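Local structure of putative hydantoin racemase (Klebsiella pneumoniae subsp. pneumoniae, 3QVL) at residues I95-A101 against I201-A207; S113-T117 against L180-M185. The protein is an allantoin racemase of the HyuE family, which interconverts allantoin enantiomers and probably also racemises other 5-monosubstituted hydantoins. The contacts are given in a common frame with arbitrary orientation. Numbering follows the deposited sequence.

Contact 1 (I95-A101 against I201-A207); sequences IGIAEAA and IDGVSAA
Residues 95-96 end a strand, and helix 97-101 follows with G96 at its N-cap. In 201-207 the chain runs extended through I201, then enters helix 203-207 with D202 as N-cap. The helix segments cross at 80°, their axes 7.5 Å apart at closest approach. I97 CA is 4.1 Å from G203 CA, and A100 CA 5.1 Å from A207 CA. G203 CA makes a CA-H...O contact of 3.2 Å with I97 O. A CB on G203 would clash with that oxygen, so glycine permits the close crossing. Each helix follows the last strand of one of the two parallel four-stranded sheets of this Asp/Glu/hydantoin racemase fold, so the contact joins the two halves. A100 CB packs 3.8 Å from both A206 CB and A207 CB. I95 CG2 lies 3.8 Å from A207 CB. With chi1 p, I97 places CG2 4.0 Å from V204 CG2, and A101 CB meets I201 CG2 at 4.0 Å. D202 OD2 accepts from S205 N (3.0 Å), while OD1 accepts weakly from V204 N (2.9 Å).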
ATOM      1  N   ILE A  95       3.965 -18.249  18.897  1.00 13.73           N
ATOM      2  CA  ILE A  95       3.408 -18.258  17.544  1.00 13.58           C
ATOM      3  C   ILE A  95       1.882 -18.313  17.585  1.00 13.52           C
ATOM      4  O   ILE A  95       1.299 -19.170  18.251  1.00 13.43           O
ATOM      5  CB  ILE A  95       3.961 -19.446  16.697  1.00 13.59           C
ATOM      6  CG1 ILE A  95       5.498 -19.510  16.747  1.00 13.58           C
ATOM      7  CG2 ILE A  95       3.451 -19.383  15.253  1.00 13.58           C
ATOM      8  CD1 ILE A  95       6.221 -18.285  16.183  1.00 13.77           C
ATOM      9  N   GLY A  96       1.243 -17.385  16.875  1.00 13.46           N
ATOM     10  CA  GLY A  96      -0.209 -17.392  16.727  1.00 13.42           C
ATOM     11  C   GLY A  96      -0.630 -18.356  15.635  1.00 13.44           C
ATOM     12  O   GLY A  96       0.129 -18.605  14.695  1.00 13.41           O
ATOM     13  N   ILE A  97      -1.840 -18.903  15.750  1.00 13.43           N
ATOM     14  CA  ILE A  97      -2.316 -19.877  14.764  1.00 13.47           C
ATOM     15  C   ILE A  97      -2.741 -19.248  13.434  1.00 13.54           C
ATOM     16  O   ILE A  97      -2.590 -19.868  12.383  1.00 13.55           O
ATOM     17  CB  ILE A  97      -3.410 -20.837  15.316  1.00 13.48           C
ATOM     18  CG1 ILE A  97      -4.676 -20.079  15.729  1.00 13.51           C
ATOM     19  CG2 ILE A  97      -2.844 -21.681  16.455  1.00 13.40           C
ATOM     20  CD1 ILE A  97      -5.932 -20.937  15.702  1.00 13.65           C
ATOM     21  N   ALA A  98      -3.263 -18.024  13.482  1.00 13.57           N
ATOM     22  CA  ALA A  98      -3.560 -17.276  12.261  1.00 13.70           C
ATOM     23  C   ALA A  98      -2.257 -16.963  11.537  1.00 13.79           C
ATOM     24  O   ALA A  98      -2.139 -17.184  10.331  1.00 13.76           O
ATOM     25  CB  ALA A  98      -4.315 -16.001  12.578  1.00 13.63           C
ATOM     26  N   GLU A  99      -1.286 -16.463  12.299  1.00 13.94           N
ATOM     27  CA  GLU A  99       0.058 -16.174  11.810  1.00 14.19           C
ATOM     28  C   GLU A  99       0.667 -17.386  11.103  1.00 14.25           C
ATOM     29  O   GLU A  99       1.091 -17.288   9.950  1.00 14.15           O
ATOM     30  CB  GLU A  99       0.941 -15.729  12.982  1.00 14.24           C
ATOM     31  CG  GLU A  99       2.399 -15.447  12.635  1.00 14.66           C
ATOM     32  CD  GLU A  99       3.264 -15.240  13.867  1.00 15.03           C
ATOM     33  OE1 GLU A  99       2.982 -15.855  14.921  1.00 14.98           O
ATOM     34  OE2 GLU A  99       4.236 -14.461  13.785  1.00 15.25           O
ATOM     35  N   ALA A 100       0.685 -18.522  11.796  1.00 14.34           N
ATOM     36  CA  ALA A 100       1.293 -19.748  11.279  1.00 14.54           C
ATOM     37  C   ALA A 100       0.589 -20.289  10.035  1.00 14.71           C
ATOM     38  O   ALA A 100       1.251 -20.697   9.080  1.00 14.65           O
ATOM     39  CB  ALA A 100       1.347 -20.807  12.361  1.00 14.53           C
ATOM     40  N   ALA A 101      -0.744 -20.286  10.051  1.00 14.90           N
ATOM     41  CA  ALA A 101      -1.540 -20.782   8.926  1.00 15.21           C
ATOM     42  C   ALA A 101      -1.334 -19.947   7.664  1.00 15.48           C
ATOM     43  O   ALA A 101      -1.200 -20.495   6.568  1.00 15.44           O
ATOM     44  CB  ALA A 101      -3.015 -20.839   9.291  1.00 15.19           C
ATOM     45  N   ILE A 201      -5.225 -25.782   5.523  1.00 16.17           N
ATOM     46  CA  ILE A 201      -4.229 -25.558   6.569  1.00 15.89           C
ATOM     47  C   ILE A 201      -4.829 -25.215   7.929  1.00 15.69           C
ATOM     48  O   ILE A 201      -5.633 -24.288   8.057  1.00 15.59           O
ATOM     49  CB  ILE A 201      -3.192 -24.488   6.128  1.00 15.94           C
ATOM     50  CG1 ILE A 201      -2.467 -24.960   4.862  1.00 15.92           C
ATOM     51  CG2 ILE A 201      -2.186 -24.197   7.246  1.00 15.94           C
ATOM     52  CD1 ILE A 201      -1.906 -23.851   4.012  1.00 16.05           C
ATOM     53  N   ASP A 202      -4.427 -25.991   8.932  1.00 15.46           N
ATOM     54  CA  ASP A 202      -4.752 -25.722  10.325  1.00 15.27           C
ATOM     55  C   ASP A 202      -3.585 -25.002  10.989  1.00 15.01           C
ATOM     56  O   ASP A 202      -2.450 -25.490  10.974  1.00 14.96           O
ATOM     57  CB  ASP A 202      -5.061 -27.029  11.063  1.00 15.37           C
ATOM     58  CG  ASP A 202      -4.862 -26.921  12.566  1.00 15.55           C
ATOM     59  OD1 ASP A 202      -5.376 -25.959  13.175  1.00 16.04           O
ATOM     60  OD2 ASP A 202      -4.194 -27.806  13.138  1.00 16.25           O
ATOM     61  N   GLY A 203      -3.879 -23.847  11.579  1.00 14.73           N
ATOM     62  CA  GLY A 203      -2.872 -23.033  12.249  1.00 14.41           C
ATOM     63  C   GLY A 203      -2.295 -23.635  13.516  1.00 14.20           C
ATOM     64  O   GLY A 203      -1.154 -23.344  13.872  1.00 14.13           O
ATOM     65  N   VAL A 204      -3.083 -24.463  14.203  1.00 14.01           N
ATOM     66  CA  VAL A 204      -2.630 -25.125  15.432  1.00 13.89           C
ATOM     67  C   VAL A 204      -1.417 -26.008  15.147  1.00 13.78           C
ATOM     68  O   VAL A 204      -0.354 -25.828  15.747  1.00 13.71           O
ATOM     69  CB  VAL A 204      -3.760 -25.953  16.103  1.00 13.87           C
ATOM     70  CG1 VAL A 204      -3.233 -26.698  17.326  1.00 13.92           C
ATOM     71  CG2 VAL A 204      -4.928 -25.055  16.491  1.00 13.93           C
ATOM     72  N   SER A 205      -1.585 -26.945  14.218  1.00 13.77           N
ATOM     73  CA  SER A 205      -0.515 -27.848  13.813  1.00 13.77           C
ATOM     74  C   SER A 205       0.675 -27.087  13.220  1.00 13.68           C
ATOM     75  O   SER A 205       1.827 -27.404  13.516  1.00 13.67           O
ATOM     76  CB  SER A 205      -1.045 -28.894  12.827  1.00 13.82           C
ATOM     77  OG  SER A 205      -1.607 -28.284  11.678  1.00 14.18           O
ATOM     78  N   ALA A 206       0.380 -26.076  12.403  1.00 13.60           N
ATOM     79  CA  ALA A 206       1.405 -25.241  11.776  1.00 13.55           C
ATOM     80  C   ALA A 206       2.252 -24.484  12.799  1.00 13.52           C
ATOM     81  O   ALA A 206       3.476 -24.420  12.668  1.00 13.43           O
ATOM     82  CB  ALA A 206       0.767 -24.272  10.789  1.00 13.52           C
ATOM     83  N   ALA A 207       1.595 -23.927  13.817  1.00 13.53           N
ATOM     84  CA  ALA A 207       2.278 -23.167  14.866  1.00 13.60           C
ATOM     85  C   ALA A 207       3.198 -24.052  15.701  1.00 13.65           C
ATOM     86  O   ALA A 207       4.290 -23.627  16.084  1.00 13.56           O
ATOM     87  CB  ALA A 207       1.272 -22.450  15.753  1.00 13.57           C
TER

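Contact 2 (S113-T117 against L180-M185); sequences SIVTT and LGSGGM. Unlike the reference sequence in segment 180-185: S182 (reference Cys). With 5HY ([(4R)-2,5-dioxoimidazolidin-4-yl]acetic acid), chain C.
G181, V115 and M185 carry most of this buried contact. V115 lies on strand 112-116 and pairs in parallel with L180, the last residue of strand 177-180 (CA-CA 5.3 Å). Their side chains share one face of the sheet. G181 N donates to V115 O at 2.8 Å. The chain turns away at G181 (phi/psi -99/34). Its CA is 4.0 Å from T116 CA, and a CB would clash with T116 CB. T116 OG1 donates to G181 O at 2.8 Å, with chi1 t. M185 folds back with chi1 m and chi2 and chi3 t. Its SD lies 3.5 Å from V115 O, and its CE 3.5 Å from T117 OG1. In the turn between G181 and M185, S182 OG (chi1 t) accepts from G184 N at 3.0 Å, an ST turn. S182 replaces a reference cysteine. The end of strand 112-116 with T117, and the loop after strand 177-180, line the pocket holding 5HY. T117 OG1 donates to 5HY OD1 (2.7 Å), S182 OG to 5HY OD2 (2.6 Å) and G183 N to 5HY O (2.9 Å). Hydroxyls on the acetate and an amide on a ring carbonyl should together orient 5HY CA, the stereocentre between them.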
ATOM      1  N   SER A 113      -7.684 -18.707   0.504  1.00 14.13           N
ATOM      2  CA  SER A 113      -8.964 -18.231   1.013  1.00 14.21           C
ATOM      3  C   SER A 113      -9.117 -18.620   2.478  1.00 14.17           C
ATOM      4  O   SER A 113      -8.707 -19.709   2.883  1.00 14.16           O
ATOM      5  CB  SER A 113     -10.119 -18.804   0.193  1.00 14.20           C
ATOM      6  OG  SER A 113     -10.076 -18.330  -1.140  1.00 14.48           O
ATOM      7  N   ILE A 114      -9.699 -17.721   3.267  1.00 14.19           N
ATOM      8  CA  ILE A 114      -9.956 -17.983   4.683  1.00 14.26           C
ATOM      9  C   ILE A 114     -11.411 -18.398   4.889  1.00 14.39           C
ATOM     10  O   ILE A 114     -12.326 -17.776   4.345  1.00 14.33           O
ATOM     11  CB  ILE A 114      -9.606 -16.756   5.575  1.00 14.21           C
ATOM     12  CG1 ILE A 114      -8.102 -16.461   5.515  1.00 14.13           C
ATOM     13  CG2 ILE A 114     -10.051 -16.982   7.028  1.00 14.10           C
ATOM     14  CD1 ILE A 114      -7.696 -15.119   6.111  1.00 13.70           C
ATOM     15  N   VAL A 115     -11.610 -19.465   5.659  1.00 14.57           N
ATOM     16  CA  VAL A 115     -12.945 -19.901   6.058  1.00 14.81           C
ATOM     17  C   VAL A 115     -13.027 -19.903   7.585  1.00 14.99           C
ATOM     18  O   VAL A 115     -12.447 -20.767   8.247  1.00 14.98           O
ATOM     19  CB  VAL A 115     -13.307 -21.299   5.486  1.00 14.83           C
ATOM     20  CG1 VAL A 115     -14.700 -21.730   5.945  1.00 14.83           C
ATOM     21  CG2 VAL A 115     -13.228 -21.299   3.962  1.00 14.80           C
ATOM     22  N   THR A 116     -13.734 -18.916   8.130  1.00 15.25           N
ATOM     23  CA  THR A 116     -13.921 -18.791   9.577  1.00 15.52           C
ATOM     24  C   THR A 116     -15.381 -19.075   9.963  1.00 15.68           C
ATOM     25  O   THR A 116     -16.174 -19.494   9.117  1.00 15.67           O
ATOM     26  CB  THR A 116     -13.415 -17.416  10.108  1.00 15.51           C
ATOM     27  OG1 THR A 116     -13.347 -17.444  11.539  1.00 15.78           O
ATOM     28  CG2 THR A 116     -14.315 -16.266   9.651  1.00 15.51           C
ATOM     29  N   THR A 117     -15.731 -18.853  11.230  1.00 15.90           N
ATOM     30  CA  THR A 117     -17.045 -19.259  11.740  1.00 16.13           C
ATOM     31  C   THR A 117     -18.091 -18.131  11.733  1.00 16.19           C
ATOM     32  O   THR A 117     -19.098 -18.231  11.031  1.00 16.24           O
ATOM     33  CB  THR A 117     -16.938 -19.914  13.142  1.00 16.12           C
ATOM     34  OG1 THR A 117     -15.689 -20.608  13.260  1.00 16.42           O
ATOM     35  CG2 THR A 117     -18.074 -20.904  13.359  1.00 16.25           C
ATOM     36  N   LEU A 180      -7.947 -22.468   7.415  1.00 15.73           N
ATOM     37  CA  LEU A 180      -9.030 -22.648   8.378  1.00 15.91           C
ATOM     38  C   LEU A 180      -8.950 -21.556   9.440  1.00 15.99           C
ATOM     39  O   LEU A 180      -7.897 -21.340  10.043  1.00 16.11           O
ATOM     40  CB  LEU A 180      -8.975 -24.042   9.012  1.00 15.89           C
ATOM     41  CG  LEU A 180      -9.151 -25.245   8.077  1.00 15.98           C
ATOM     42  CD1 LEU A 180      -8.812 -26.542   8.798  1.00 16.03           C
ATOM     43  CD2 LEU A 180     -10.558 -25.308   7.486  1.00 16.08           C
ATOM     44  N   GLY A 181     -10.067 -20.865   9.650  1.00 16.14           N
ATOM     45  CA  GLY A 181     -10.099 -19.681  10.503  1.00 16.21           C
ATOM     46  C   GLY A 181     -10.612 -19.903  11.912  1.00 16.34           C
ATOM     47  O   GLY A 181     -11.242 -19.016  12.490  1.00 16.32           O
ATOM     48  N   SER A 182     -10.332 -21.079  12.468  1.00 16.45           N
ATOM     49  CA  SER A 182     -10.777 -21.430  13.815  1.00 16.65           C
ATOM     50  C   SER A 182      -9.911 -22.513  14.443  1.00 16.76           C
ATOM     51  O   SER A 182      -9.492 -23.454  13.766  1.00 16.82           O
ATOM     52  CB  SER A 182     -12.235 -21.900  13.793  1.00 16.62           C
ATOM     53  OG  SER A 182     -12.663 -22.298  15.085  1.00 16.69           O
ATOM     54  N   GLY A 183      -9.660 -22.376  15.742  1.00 16.94           N
ATOM     55  CA  GLY A 183      -9.016 -23.429  16.524  1.00 17.11           C
ATOM     56  C   GLY A 183      -9.897 -24.662  16.609  1.00 17.24           C
ATOM     57  O   GLY A 183      -9.402 -25.779  16.764  1.00 17.26           O
ATOM     58  N   GLY A 184     -11.208 -24.454  16.500  1.00 17.35           N
ATOM     59  CA  GLY A 184     -12.186 -25.541  16.513  1.00 17.52           C
ATOM     60  C   GLY A 184     -12.235 -26.348  15.226  1.00 17.67           C
ATOM     61  O   GLY A 184     -12.834 -27.425  15.191  1.00 17.64           O
ATOM     62  N   MET A 185     -11.614 -25.825  14.170  1.00 17.81           N
ATOM     63  CA  MET A 185     -11.543 -26.506  12.874  1.00 18.00           C
ATOM     64  C   MET A 185     -10.255 -27.316  12.722  1.00 18.21           C
ATOM     65  O   MET A 185     -10.033 -27.950  11.688  1.00 18.21           O
ATOM     66  CB  MET A 185     -11.632 -25.492  11.730  1.00 17.88           C
ATOM     67  CG  MET A 185     -12.976 -24.805  11.581  1.00 17.75           C
ATOM     68  SD  MET A 185     -12.925 -23.543  10.296  1.00 17.02           S
ATOM     69  CE  MET A 185     -14.391 -22.594  10.699  1.00 17.22           C
TER
HETATM   70  C   5HY C   1     -10.881 -19.139  17.456  1.00 19.01           C
HETATM   71  N   5HY C   1     -12.463 -17.677  18.265  1.00 19.03           N
HETATM   72  O   5HY C   1     -10.026 -19.700  16.773  1.00 18.88           O
HETATM   73  CA  5HY C   1     -11.550 -17.812  17.123  1.00 19.06           C
HETATM   74  CB  5HY C   1     -12.300 -17.841  15.773  1.00 19.13           C
HETATM   75  CG  5HY C   1     -13.237 -19.037  15.539  1.00 19.38           C
HETATM   76  OAB 5HY C   1     -12.863 -18.874  20.139  1.00 18.91           O
HETATM   77  NAF 5HY C   1     -11.347 -19.585  18.620  1.00 18.97           N
HETATM   78  CAI 5HY C   1     -12.258 -18.718  19.079  1.00 19.04           C
HETATM   79  OD1 5HY C   1     -14.001 -18.953  14.555  1.00 19.89           O
HETATM   80  OD2 5HY C   1     -13.171 -20.013  16.318  1.00 19.85           O

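How the contacts relate
The two contacts have centres 11 Å apart and touch directly. I201 O of contact 1 and L180 N of contact 2 are 3.0 Å apart, a probable hydrogen bond between neighbouring strands of one sheet. That sheet runs 138-143, 112-116, 177-180, 200-201, so strand 177-180 lies between 112-116 and 200-201; strand 94-96 of contact 1 is in the other sheet. I97 CD1 also packs 4.0 Å from G183 N. Contact 2 supplies five of the eleven pocket residues. Contact 1 borders the site through the I97 side chain, about 4 Å from 5HY at the nearest atoms. N10, I45 and F78 add further hydrogen bonds to the ligand. Helix 97-108 leads on to strand 112-116.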